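Local structure of EH1AB1 (Metagenome, 6I8F) at residues 62-67 and 120-125; 82-87 and 112-117; 261-266 and 317-322; 282-285 and 289-292. The protein hydrolyses esters, probably through a serine nucleophile as other ester hydrolases of the alpha/beta hydrolase fold do. All coordinates share one frame; numbering follows the deposited sequence.

Contact 1: residues 62-67 and 120-125; sequences PEVAEV and LANKSR
Asn122, on the last turn of helix 114-124, reaches across to the loop that leads into strand 66-73 and binds the backbone carbonyl of Glu63. Its CB leaves the helix toward that loop. The first torsion sets CG anti to the carbonyl carbon of Asn122 (chi1 -74°), and this carries the amide out to the loop backbone. CG itself lies 4.0 Å from Val64 CG1. At the tip the two branches part company. ND2 donates to Glu63 O at 2.7 Å, with an N-H...O angle of 158°. The acceptor lies close to the Asn122 amide plane, while the donor is tilted 26° from the plane of the Glu63 carbonyl. ND2 also has Pro62 CB beside it at 4.1 Å. OD1 rests against a methyl, Val64 CG1, at 3.6 Å, and the two side chains cross at about a right angle. OD1 accepts from the backbone N of Leu87. One amide therefore grips two backbone groups, and this fixes which way round it sits. With a leucine in its place, Glu63 O and Leu87 N would probably both lose this shared partner, and the loop before the strand could shift. The loop has a second tie to the same helix, from Pro62 O to Arg118. The contact is small and lies near the surface. Its side-chain-to-backbone hydrogen bond ties the loop before strand 66-73 to the C-terminal turn of helix 114-124, which packs on the sheet in the alpha/beta hydrolase fold.

Contact 2: residues 82-87 and 112-117; sequences RRYRPL and THDSTC
Tyr84 and Arg82 of strand 78-85 both donate to one carboxylate oxygen, OD1 of Asp114, in the first turn of helix 114-124. The phenol gives the shorter bond, Tyr84 OH to Asp114 OD1 at 2.7 Å. It meets the oxygen on its anti side, 31° out of the carboxylate plane. The Arg82 bond is longer, NH1 to Asp114 OD1 at 3.2 Å, and forms a salt bridge. Here OD1 lies near the guanidinium plane, at its edge, but the donor stands above the carboxylate plane. The two donors come from opposite faces of that plane. Asp114 CG is anti to the backbone N (chi1 177°), which turns the carboxylate toward the strand. The other oxygen, OD2, is paired with Arg118 one turn further along the helix. Both oxygens thus face positive charge, which would probably favour the ionised acid. The arrangement pins a helix of the alpha/beta hydrolase fold to a strand of its central sheet, and three of the four touching residues are buried. Arg82 is itself shared: its NH2 makes a salt bridge with Glu111, its strongest polar partner, and its NE bonds to Asn69. Besides its hydroxyl bond, the Tyr84 ring has Cys117 CB over one face in a CH-pi contact, 3.9 Å from the ring centroid. The nearest ring atom is CE1, 3.5 Å from Cys117 CB. The sulfur, Cys117 SG, lies obliquely to the ring, 5.1 Å from its centroid.

Contact 3: residues 261-266 and 317-322; sequences PAFVLT and DEAAAV
With CG set anti to the backbone N (chi1 173°), Phe263 swings its ring off strand 262-267 toward helix 310-327, where Val322 meets it with both methyls. Val322 CG1 is likewise anti to its own backbone N, and CG2 stands beside that N. This is sheet-to-helix packing in the core of the alpha/beta hydrolase fold. The short strand and helix segments run nearly antiparallel, at 168°, with 9.6 Å between their axes. The ring of Phe263 fills that gap, and the whole contact turns on it. Both Val322 methyls approach CD1 of Phe263, CG1 and CG2 each at 3.9 Å. Glu318 adds the aliphatic part of its chain, with CG 4.0 Å from Phe263 CE1. Its side chain crosses the ring at about a right angle, and the two flat groups are turned 64° apart. The carboxylate beyond is spoken for elsewhere. OE2 bonds to Thr291 of the second subunit, and OE1 to Tyr295 of the same chain, so the buried carboxylate has polar partners while its methylene packs on the aromatic ring. On the sheet side Phe198, Ile202, Thr291 and Val293 of the same chain also touch Phe263. The small Ala319 lets the helix backbone come close. Its CA lies over one face of the ring in a CH-pi contact, 4.0 Å from the centroid and offset toward the rim. Its methyl lies near that rim, with Ala319 CB 3.6 Å from Phe263 CE2.

Contact 4: residues 282-285 and 289-292; sequences RLIE and KTTY
The backbones of Ile284, near the end of helix 273-285, and Thr290, at the start of strand 290-296, come within 5.8 Å of each other, CA to CA, after a short turn. Thr290 directs its side chain at the helix and is met by two residues there. Its CB packs on Ile284 CG1 at 3.5 Å. The methyl CG2 lies 3.9 Å from the same Ile284 CG1 and 4.1 Å from Leu283 CB. The hydroxyl OG1 sits 3.4 Å from Leu283 CB, but its polar partner is Ile288 O in the turn. One branch of the threonine is thus apolar packing, and the other ties the strand's start back to the turn. Ile284 CG1 is anti to the carbonyl carbon (chi1 -71°), which brings that branch toward the strand although the CB bond itself points along the contact. Leu283 is also touched by Phe256, Leu259 and Ala262. A glycine in place of Thr290 would probably leave Ile288 O without this hydroxyl and open a gap beside Ile284 CG1 and Leu283 CB. The second subunit lies against this region: Thr290 to Tyr292 pair antiparallel with a strand of the second subunit, and Glu285 forms a salt bridge with Arg277 of that subunit. The contact closes the last step of a beta-alpha-beta crossover, from strand 262-267 through the helix to strand 290-296, at the sheet edge where the two subunits join.

In the fold
Contacts 1 and 2 share helix 114-124 and hold it to the loop leading into strand 66-73 and to strand 78-85, at one end of the sheet. Contact 1 is at the surface and relies on one amide; contact 2 is buried and relies on charge, a phenol and a ring face. Contacts 3 and 4 lie toward the other end, on the adjacent strands 262-267 and 290-296. They are buried and mainly apolar across their segments, with polar ends satisfied elsewhere. Contact 4 is nested in the loop that contact 3 closes. Helix 310-327 of contact 3 also packs on helix 114-124, through Ala320. Contacts 1, 3 and 4 touch the second subunit; no other chain touches contact 2.

Contact 1: residues 62-67 and 120-125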
loop_
_atom_site.group_PDB
_atom_site.type_symbol
_atom_site.label_atom_id
_atom_site.label_comp_id
_atom_site.label_asym_id
_atom_site.label_seq_id
_atom_site.Cartn_x
_atom_site.Cartn_y
_atom_site.Cartn_z
ATOM N N PRO A 62 16.418 -1.868 16.841
ATOM C CA PRO A 62 15.587 -2.762 17.641
ATOM C C PRO A 62 16.221 -4.158 17.702
ATOM O O PRO A 62 16.957 -4.578 16.768
ATOM C CB PRO A 62 14.242 -2.788 16.914
ATOM C CG PRO A 62 14.593 -2.484 15.474
ATOM C CD PRO A 62 15.862 -1.649 15.503
ATOM N N GLU A 63 15.939 -4.870 18.793
ATOM C CA GLU A 63 16.361 -6.257 18.924
ATOM C C GLU A 63 15.628 -7.088 17.863
ATOM O O GLU A 63 14.451 -6.866 17.579
ATOM C CB GLU A 63 16.076 -6.804 20.333
ATOM C CG GLU A 63 17.035 -6.292 21.387
ATOM C CD GLU A 63 18.507 -6.594 21.118
ATOM O OE1 GLU A 63 18.841 -7.781 20.886
ATOM O OE2 GLU A 63 19.312 -5.632 21.090
ATOM N N VAL A 64 16.357 -8.039 17.281
ATOM C CA VAL A 64 15.801 -9.085 16.436
ATOM C C VAL A 64 16.131 -10.439 17.086
ATOM O O VAL A 64 16.823 -10.473 18.087
ATOM C CB VAL A 64 16.344 -8.978 15.000
ATOM C CG1 VAL A 64 15.896 -7.688 14.329
ATOM C CG2 VAL A 64 17.853 -9.107 14.957
ATOM N N ALA A 65 15.623 -11.539 16.517
ATOM C CA ALA A 65 15.868 -12.872 17.065
ATOM C C ALA A 65 17.345 -13.227 16.900
ATOM O O ALA A 65 17.936 -13.871 17.767
ATOM C CB ALA A 65 14.996 -13.899 16.386
ATOM N N GLU A 66 17.935 -12.810 15.773
ATOM C CA GLU A 66 19.302 -13.204 15.444
ATOM C C GLU A 66 19.821 -12.340 14.292
ATOM O O GLU A 66 19.066 -11.965 13.401
ATOM C CB GLU A 66 19.288 -14.685 15.073
ATOM C CG GLU A 66 20.629 -15.281 14.779
ATOM C CD GLU A 66 20.507 -16.589 14.019
ATOM O OE1 GLU A 66 20.497 -17.660 14.687
ATOM O OE2 GLU A 66 20.422 -16.544 12.772
ATOM N N VAL A 67 21.124 -12.060 14.317
ATOM C CA VAL A 67 21.806 -11.410 13.215
ATOM C C VAL A 67 23.029 -12.262 12.858
ATOM O O VAL A 67 23.812 -12.597 13.727
ATOM C CB VAL A 67 22.191 -9.959 13.563
ATOM C CG1 VAL A 67 22.969 -9.297 12.442
ATOM C CG2 VAL A 67 20.969 -9.128 13.908
ATOM N N LEU A 120 12.435 -3.667 9.497
ATOM C CA LEU A 120 11.678 -4.306 8.410
ATOM C C LEU A 120 11.431 -5.783 8.744
ATOM O O LEU A 120 10.354 -6.303 8.490
ATOM C CB LEU A 120 12.429 -4.160 7.084
ATOM C CG LEU A 120 12.443 -2.761 6.465
ATOM C CD1 LEU A 120 13.277 -2.750 5.196
ATOM C CD2 LEU A 120 11.036 -2.264 6.170
ATOM N N ALA A 121 12.452 -6.465 9.278
ATOM C CA ALA A 121 12.333 -7.890 9.627
ATOM C C ALA A 121 11.230 -8.080 10.676
ATOM O O ALA A 121 10.308 -8.869 10.467
ATOM C CB ALA A 121 13.657 -8.439 10.092
ATOM N N ASN A 122 11.321 -7.339 11.781
ATOM C CA ASN A 122 10.397 -7.480 12.907
ATOM C C ASN A 122 8.949 -7.198 12.469
ATOM O O ASN A 122 8.046 -7.937 12.832
ATOM C CB ASN A 122 10.806 -6.589 14.081
ATOM C CG ASN A 122 12.011 -7.117 14.826
ATOM O OD1 ASN A 122 12.384 -8.274 14.665
ATOM N ND2 ASN A 122 12.622 -6.288 15.657
ATOM N N LYS A 123 8.754 -6.152 11.664
ATOM C CA LYS A 123 7.431 -5.670 11.298
ATOM C C LYS A 123 6.817 -6.571 10.221
ATOM O O LYS A 123 5.619 -6.792 10.222
ATOM C CB LYS A 123 7.513 -4.228 10.797
ATOM C CG LYS A 123 7.888 -3.208 11.857
ATOM C CD LYS A 123 6.768 -2.894 12.812
ATOM C CE LYS A 123 7.230 -2.009 13.947
ATOM N NZ LYS A 123 6.093 -1.643 14.820
ATOM N N SER A 124 7.653 -7.099 9.319
ATOM C CA SER A 124 7.187 -7.930 8.230
ATOM C C SER A 124 7.021 -9.392 8.658
ATOM O O SER A 124 6.278 -10.120 8.014
ATOM C CB SER A 124 8.110 -7.837 7.057
ATOM O OG SER A 124 9.336 -8.487 7.348
ATOM N N ARG A 125 7.746 -9.812 9.704
ATOM C CA ARG A 125 7.885 -11.226 10.095
ATOM C C ARG A 125 8.604 -11.995 8.983
ATOM O O ARG A 125 8.469 -13.225 8.876
ATOM C CB ARG A 125 6.530 -11.877 10.396
ATOM C CG ARG A 125 5.675 -11.132 11.415
ATOM C CD ARG A 125 4.437 -11.951 11.762
ATOM N NE ARG A 125 3.485 -11.244 12.609
ATOM C CZ ARG A 125 2.246 -11.647 12.894
ATOM N NH1 ARG A 125 1.611 -12.527 12.131
ATOM N NH2 ARG A 125 1.644 -11.151 13.958
#

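Contact 2: residues 82-87 and 112-117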
loop_
_atom_site.group_PDB
_atom_site.type_symbol
_atom_site.label_atom_id
_atom_site.label_comp_id
_atom_site.label_asym_id
_atom_site.label_seq_id
_atom_site.Cartn_x
_atom_site.Cartn_y
_atom_site.Cartn_z
ATOM N N ARG A 82 24.299 -9.705 5.647
ATOM C CA ARG A 82 23.876 -9.811 7.024
ATOM C C ARG A 82 22.405 -10.240 7.039
ATOM O O ARG A 82 21.572 -9.629 6.384
ATOM C CB ARG A 82 24.139 -8.494 7.748
ATOM C CG ARG A 82 23.604 -8.474 9.172
ATOM C CD ARG A 82 24.043 -7.236 9.904
ATOM N NE ARG A 82 25.488 -7.145 10.017
ATOM C CZ ARG A 82 26.139 -6.021 10.295
ATOM N NH1 ARG A 82 25.468 -4.935 10.638
ATOM N NH2 ARG A 82 27.457 -5.978 10.199
ATOM N N ARG A 83 22.123 -11.341 7.735
ATOM C CA ARG A 83 20.779 -11.889 7.843
ATOM C C ARG A 83 20.181 -11.453 9.177
ATOM O O ARG A 83 20.859 -11.493 10.216
ATOM C CB ARG A 83 20.758 -13.419 7.775
ATOM C CG ARG A 83 21.586 -13.999 6.642
ATOM C CD ARG A 83 21.169 -15.415 6.314
ATOM N NE ARG A 83 21.605 -16.356 7.326
ATOM C CZ ARG A 83 20.943 -17.447 7.689
ATOM N NH1 ARG A 83 19.647 -17.568 7.436
ATOM N NH2 ARG A 83 21.584 -18.413 8.320
ATOM N N TYR A 84 18.916 -11.030 9.118
ATOM C CA TYR A 84 18.165 -10.636 10.277
ATOM C C TYR A 84 16.936 -11.543 10.412
ATOM O O TYR A 84 16.105 -11.608 9.500
ATOM C CB TYR A 84 17.709 -9.186 10.143
ATOM C CG TYR A 84 18.786 -8.174 9.854
ATOM C CD1 TYR A 84 19.202 -7.906 8.554
ATOM C CD2 TYR A 84 19.339 -7.424 10.877
ATOM C CE1 TYR A 84 20.156 -6.934 8.286
ATOM C CE2 TYR A 84 20.295 -6.454 10.624
ATOM C CZ TYR A 84 20.698 -6.197 9.325
ATOM O OH TYR A 84 21.634 -5.227 9.090
ATOM N N ARG A 85 16.850 -12.250 11.539
ATOM C CA ARG A 85 15.717 -13.109 11.838
ATOM C C ARG A 85 14.739 -12.304 12.683
ATOM O O ARG A 85 15.133 -11.753 13.713
ATOM C CB ARG A 85 16.202 -14.377 12.543
ATOM C CG ARG A 85 15.096 -15.369 12.867
ATOM C CD ARG A 85 15.637 -16.751 13.176
ATOM N NE ARG A 85 14.533 -17.678 13.226
ATOM C CZ ARG A 85 14.074 -18.404 12.208
ATOM N NH1 ARG A 85 14.787 -18.580 11.106
ATOM N NH2 ARG A 85 12.888 -18.972 12.331
ATOM N N PRO A 86 13.453 -12.201 12.279
ATOM C CA PRO A 86 12.471 -11.414 13.026
ATOM C C PRO A 86 12.212 -11.978 14.436
ATOM O O PRO A 86 12.183 -13.192 14.619
ATOM C CB PRO A 86 11.185 -11.494 12.186
ATOM C CG PRO A 86 11.379 -12.679 11.258
ATOM C CD PRO A 86 12.869 -12.882 11.111
ATOM N N LEU A 87 12.035 -11.086 15.413
ATOM C CA LEU A 87 11.557 -11.473 16.738
ATOM C C LEU A 87 10.298 -12.327 16.611
ATOM O O LEU A 87 9.381 -11.968 15.876
ATOM C CB LEU A 87 11.209 -10.226 17.542
ATOM C CG LEU A 87 12.360 -9.535 18.251
ATOM C CD1 LEU A 87 11.813 -8.390 19.095
ATOM C CD2 LEU A 87 13.149 -10.515 19.109
ATOM N N THR A 112 24.897 1.251 7.534
ATOM C CA THR A 112 24.145 2.511 7.356
ATOM C C THR A 112 22.631 2.245 7.365
ATOM O O THR A 112 21.849 3.160 7.616
ATOM C CB THR A 112 24.581 3.239 6.077
ATOM O OG1 THR A 112 24.389 2.373 4.956
ATOM C CG2 THR A 112 26.030 3.682 6.114
ATOM N N HIS A 113 22.225 1.005 7.074
ATOM C CA HIS A 113 20.808 0.630 6.933
ATOM C C HIS A 113 20.428 -0.501 7.903
ATOM O O HIS A 113 19.381 -1.107 7.760
ATOM C CB HIS A 113 20.532 0.236 5.476
ATOM C CG HIS A 113 20.524 1.401 4.537
ATOM N ND1 HIS A 113 21.672 2.141 4.256
ATOM C CD2 HIS A 113 19.517 1.956 3.823
ATOM C CE1 HIS A 113 21.363 3.098 3.400
ATOM N NE2 HIS A 113 20.039 3.005 3.117
ATOM N N ASP A 114 21.275 -0.752 8.906
ATOM C CA ASP A 114 21.130 -1.870 9.857
ATOM C C ASP A 114 19.847 -1.741 10.698
ATOM O O ASP A 114 19.087 -2.701 10.813
ATOM C CB ASP A 114 22.368 -1.960 10.749
ATOM C CG ASP A 114 22.261 -3.042 11.805
ATOM O OD1 ASP A 114 22.442 -4.220 11.446
ATOM O OD2 ASP A 114 21.964 -2.695 12.970
ATOM N N SER A 115 19.616 -0.569 11.301
ATOM C CA SER A 115 18.419 -0.341 12.134
ATOM C C SER A 115 17.134 -0.488 11.299
ATOM O O SER A 115 16.111 -0.997 11.800
ATOM C CB SER A 115 18.457 1.008 12.829
ATOM O OG SER A 115 19.517 1.072 13.789
ATOM N N THR A 116 17.194 -0.026 10.045
ATOM C CA THR A 116 16.100 -0.089 9.098
ATOM C C THR A 116 15.787 -1.544 8.738
ATOM O O THR A 116 14.617 -1.929 8.685
ATOM C CB THR A 116 16.407 0.729 7.841
ATOM O OG1 THR A 116 16.571 2.085 8.265
ATOM C CG2 THR A 116 15.331 0.605 6.782
ATOM N N CYS A 117 16.819 -2.340 8.453
ATOM C CA CYS A 117 16.622 -3.742 8.113
ATOM C C CYS A 117 16.058 -4.518 9.307
ATOM O O CYS A 117 15.189 -5.366 9.118
ATOM C CB CYS A 117 17.903 -4.398 7.632
ATOM S SG CYS A 117 18.320 -3.896 5.942
#

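Contact 3: residues 261-266 and 317-322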
loop_
_atom_site.group_PDB
_atom_site.type_symbol
_atom_site.label_atom_id
_atom_site.label_comp_id
_atom_site.label_asym_id
_atom_site.label_seq_id
_atom_site.Cartn_x
_atom_site.Cartn_y
_atom_site.Cartn_z
ATOM N N PRO A 261 5.029 -8.732 -8.254
ATOM C CA PRO A 261 4.248 -7.757 -7.485
ATOM C C PRO A 261 5.187 -6.806 -6.729
ATOM O O PRO A 261 6.285 -7.185 -6.345
ATOM C CB PRO A 261 3.414 -8.624 -6.532
ATOM C CG PRO A 261 3.327 -9.968 -7.227
ATOM C CD PRO A 261 4.629 -10.119 -7.981
ATOM N N ALA A 262 4.739 -5.569 -6.540
ATOM C CA ALA A 262 5.609 -4.502 -6.137
ATOM C C ALA A 262 4.933 -3.638 -5.076
ATOM O O ALA A 262 3.711 -3.557 -5.009
ATOM C CB ALA A 262 5.968 -3.670 -7.354
ATOM N N PHE A 263 5.781 -3.034 -4.238
ATOM C CA PHE A 263 5.476 -1.900 -3.410
ATOM C C PHE A 263 6.404 -0.772 -3.867
ATOM O O PHE A 263 7.620 -0.954 -3.852
ATOM C CB PHE A 263 5.681 -2.258 -1.938
ATOM C CG PHE A 263 5.548 -1.109 -0.975
ATOM C CD1 PHE A 263 4.313 -0.744 -0.470
ATOM C CD2 PHE A 263 6.653 -0.400 -0.555
ATOM C CE1 PHE A 263 4.188 0.303 0.428
ATOM C CE2 PHE A 263 6.528 0.664 0.324
ATOM C CZ PHE A 263 5.297 0.999 0.829
ATOM N N VAL A 264 5.838 0.364 -4.284
ATOM C CA VAL A 264 6.622 1.507 -4.778
ATOM C C VAL A 264 6.275 2.725 -3.913
ATOM O O VAL A 264 5.107 3.114 -3.808
ATOM C CB VAL A 264 6.358 1.775 -6.273
ATOM C CG1 VAL A 264 7.244 2.891 -6.795
ATOM C CG2 VAL A 264 6.524 0.527 -7.130
ATOM N N LEU A 265 7.292 3.296 -3.268
ATOM C CA LEU A 265 7.116 4.414 -2.381
ATOM C C LEU A 265 7.857 5.624 -2.962
ATOM O O LEU A 265 9.011 5.485 -3.389
ATOM C CB LEU A 265 7.648 4.045 -0.993
ATOM C CG LEU A 265 7.498 5.122 0.084
ATOM C CD1 LEU A 265 7.325 4.495 1.455
ATOM C CD2 LEU A 265 8.692 6.064 0.093
ATOM N N THR A 266 7.182 6.783 -2.979
ATOM C CA THR A 266 7.832 8.048 -3.286
ATOM C C THR A 266 7.728 9.011 -2.099
ATOM O O THR A 266 6.784 8.978 -1.299
ATOM C CB THR A 266 7.277 8.695 -4.563
ATOM O OG1 THR A 266 5.875 8.899 -4.387
ATOM C CG2 THR A 266 7.555 7.871 -5.803
ATOM N N ASP A 317 7.329 0.677 8.493
ATOM C CA ASP A 317 6.238 -0.190 8.950
ATOM C C ASP A 317 5.275 -0.503 7.792
ATOM O O ASP A 317 4.789 -1.633 7.677
ATOM C CB ASP A 317 5.529 0.433 10.156
ATOM C CG ASP A 317 6.436 0.543 11.373
ATOM O OD1 ASP A 317 7.574 0.007 11.318
ATOM O OD2 ASP A 317 6.026 1.188 12.358
ATOM N N GLU A 318 4.977 0.490 6.941
ATOM C CA GLU A 318 4.068 0.266 5.807
ATOM C C GLU A 318 4.688 -0.706 4.785
ATOM O O GLU A 318 4.031 -1.622 4.309
ATOM C CB GLU A 318 3.679 1.576 5.121
ATOM C CG GLU A 318 2.744 1.341 3.961
ATOM C CD GLU A 318 2.099 2.561 3.334
ATOM O OE1 GLU A 318 2.426 3.708 3.732
ATOM O OE2 GLU A 318 1.285 2.349 2.428
ATOM N N ALA A 319 5.949 -0.488 4.421
ATOM C CA ALA A 319 6.638 -1.361 3.465
ATOM C C ALA A 319 6.647 -2.806 3.991
ATOM O O ALA A 319 6.277 -3.753 3.285
ATOM C CB ALA A 319 8.036 -0.849 3.232
ATOM N N ALA A 320 7.046 -2.952 5.255
ATOM C CA ALA A 320 7.097 -4.241 5.944
ATOM C C ALA A 320 5.704 -4.890 5.959
ATOM O O ALA A 320 5.568 -6.079 5.702
ATOM C CB ALA A 320 7.631 -4.046 7.348
ATOM N N ALA A 321 4.683 -4.089 6.279
ATOM C CA ALA A 321 3.325 -4.567 6.434
ATOM C C ALA A 321 2.812 -5.128 5.108
ATOM O O ALA A 321 2.216 -6.180 5.081
ATOM C CB ALA A 321 2.442 -3.441 6.908
ATOM N N VAL A 322 3.046 -4.396 4.014
ATOM C CA VAL A 322 2.557 -4.790 2.714
ATOM C C VAL A 322 3.277 -6.074 2.260
ATOM O O VAL A 322 2.652 -6.979 1.699
ATOM C CB VAL A 322 2.707 -3.638 1.704
ATOM C CG1 VAL A 322 2.430 -4.082 0.277
ATOM C CG2 VAL A 322 1.842 -2.443 2.074
#

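Contact 4: residues 282-285 and 289-292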
loop_
_atom_site.group_PDB
_atom_site.type_symbol
_atom_site.label_atom_id
_atom_site.label_comp_id
_atom_site.label_asym_id
_atom_site.label_seq_id
_atom_site.Cartn_x
_atom_site.Cartn_y
_atom_site.Cartn_z
ATOM N N ARG A 282 3.576 2.084 -14.841
ATOM C CA ARG A 282 3.879 1.088 -15.876
ATOM C C ARG A 282 3.569 -0.315 -15.350
ATOM O O ARG A 282 3.016 -1.164 -16.099
ATOM C CB ARG A 282 5.336 1.161 -16.348
ATOM C CG ARG A 282 5.750 2.481 -16.992
ATOM C CD ARG A 282 5.702 2.581 -18.508
ATOM N NE ARG A 282 5.839 1.333 -19.249
ATOM C CZ ARG A 282 6.832 1.017 -20.085
ATOM N NH1 ARG A 282 7.943 1.736 -20.141
ATOM N NH2 ARG A 282 6.710 -0.041 -20.865
ATOM N N LEU A 283 3.914 -0.565 -14.075
ATOM C CA LEU A 283 3.606 -1.855 -13.463
ATOM C C LEU A 283 2.082 -2.059 -13.451
ATOM O O LEU A 283 1.604 -3.101 -13.857
ATOM C CB LEU A 283 4.203 -1.935 -12.054
ATOM C CG LEU A 283 5.721 -2.076 -11.982
ATOM C CD1 LEU A 283 6.224 -1.792 -10.576
ATOM C CD2 LEU A 283 6.166 -3.451 -12.458
ATOM N N ILE A 284 1.328 -1.043 -13.016
ATOM C CA ILE A 284 -0.136 -1.166 -12.880
ATOM C C ILE A 284 -0.756 -1.456 -14.254
ATOM O O ILE A 284 -1.571 -2.365 -14.407
ATOM C CB ILE A 284 -0.731 0.088 -12.210
ATOM C CG1 ILE A 284 -0.355 0.132 -10.730
ATOM C CG2 ILE A 284 -2.243 0.169 -12.397
ATOM C CD1 ILE A 284 -0.379 1.516 -10.136
ATOM N N GLU A 285 -0.333 -0.678 -15.252
ATOM C CA GLU A 285 -0.892 -0.741 -16.590
ATOM C C GLU A 285 -0.579 -2.089 -17.258
ATOM O O GLU A 285 -1.364 -2.541 -18.081
ATOM C CB GLU A 285 -0.463 0.504 -17.368
ATOM C CG GLU A 285 -1.351 1.697 -17.045
ATOM C CD GLU A 285 -0.668 3.045 -16.876
ATOM O OE1 GLU A 285 0.079 3.446 -17.806
ATOM O OE2 GLU A 285 -0.899 3.699 -15.821
ATOM N N LYS A 289 0.193 -6.701 -9.865
ATOM C CA LYS A 289 -0.247 -6.269 -8.552
ATOM C C LYS A 289 0.778 -5.264 -8.012
ATOM O O LYS A 289 1.937 -5.594 -7.807
ATOM C CB LYS A 289 -0.419 -7.434 -7.569
ATOM C CG LYS A 289 -0.919 -7.012 -6.187
ATOM C CD LYS A 289 -1.029 -8.140 -5.185
ATOM C CE LYS A 289 -2.109 -9.141 -5.553
ATOM N NZ LYS A 289 -2.176 -10.284 -4.604
ATOM N N THR A 290 0.328 -4.024 -7.810
ATOM C CA THR A 290 1.210 -2.942 -7.478
ATOM C C THR A 290 0.563 -2.103 -6.383
ATOM O O THR A 290 -0.562 -1.659 -6.542
ATOM C CB THR A 290 1.517 -2.072 -8.702
ATOM O OG1 THR A 290 1.914 -2.937 -9.764
ATOM C CG2 THR A 290 2.583 -1.030 -8.431
ATOM N N THR A 291 1.304 -1.884 -5.301
ATOM C CA THR A 291 0.925 -0.954 -4.271
ATOM C C THR A 291 1.823 0.282 -4.370
ATOM O O THR A 291 3.034 0.160 -4.235
ATOM C CB THR A 291 1.074 -1.595 -2.890
ATOM O OG1 THR A 291 0.335 -2.818 -2.867
ATOM C CG2 THR A 291 0.621 -0.680 -1.775
ATOM N N TYR A 292 1.225 1.451 -4.607
ATOM C CA TYR A 292 1.948 2.708 -4.721
ATOM C C TYR A 292 1.573 3.612 -3.545
ATOM O O TYR A 292 0.402 3.729 -3.209
ATOM C CB TYR A 292 1.630 3.437 -6.032
ATOM C CG TYR A 292 2.181 4.838 -6.036
ATOM C CD1 TYR A 292 3.536 5.064 -6.231
ATOM C CD2 TYR A 292 1.379 5.925 -5.738
ATOM C CE1 TYR A 292 4.068 6.343 -6.190
ATOM C CE2 TYR A 292 1.896 7.210 -5.679
ATOM C CZ TYR A 292 3.247 7.422 -5.899
ATOM O OH TYR A 292 3.763 8.687 -5.852
#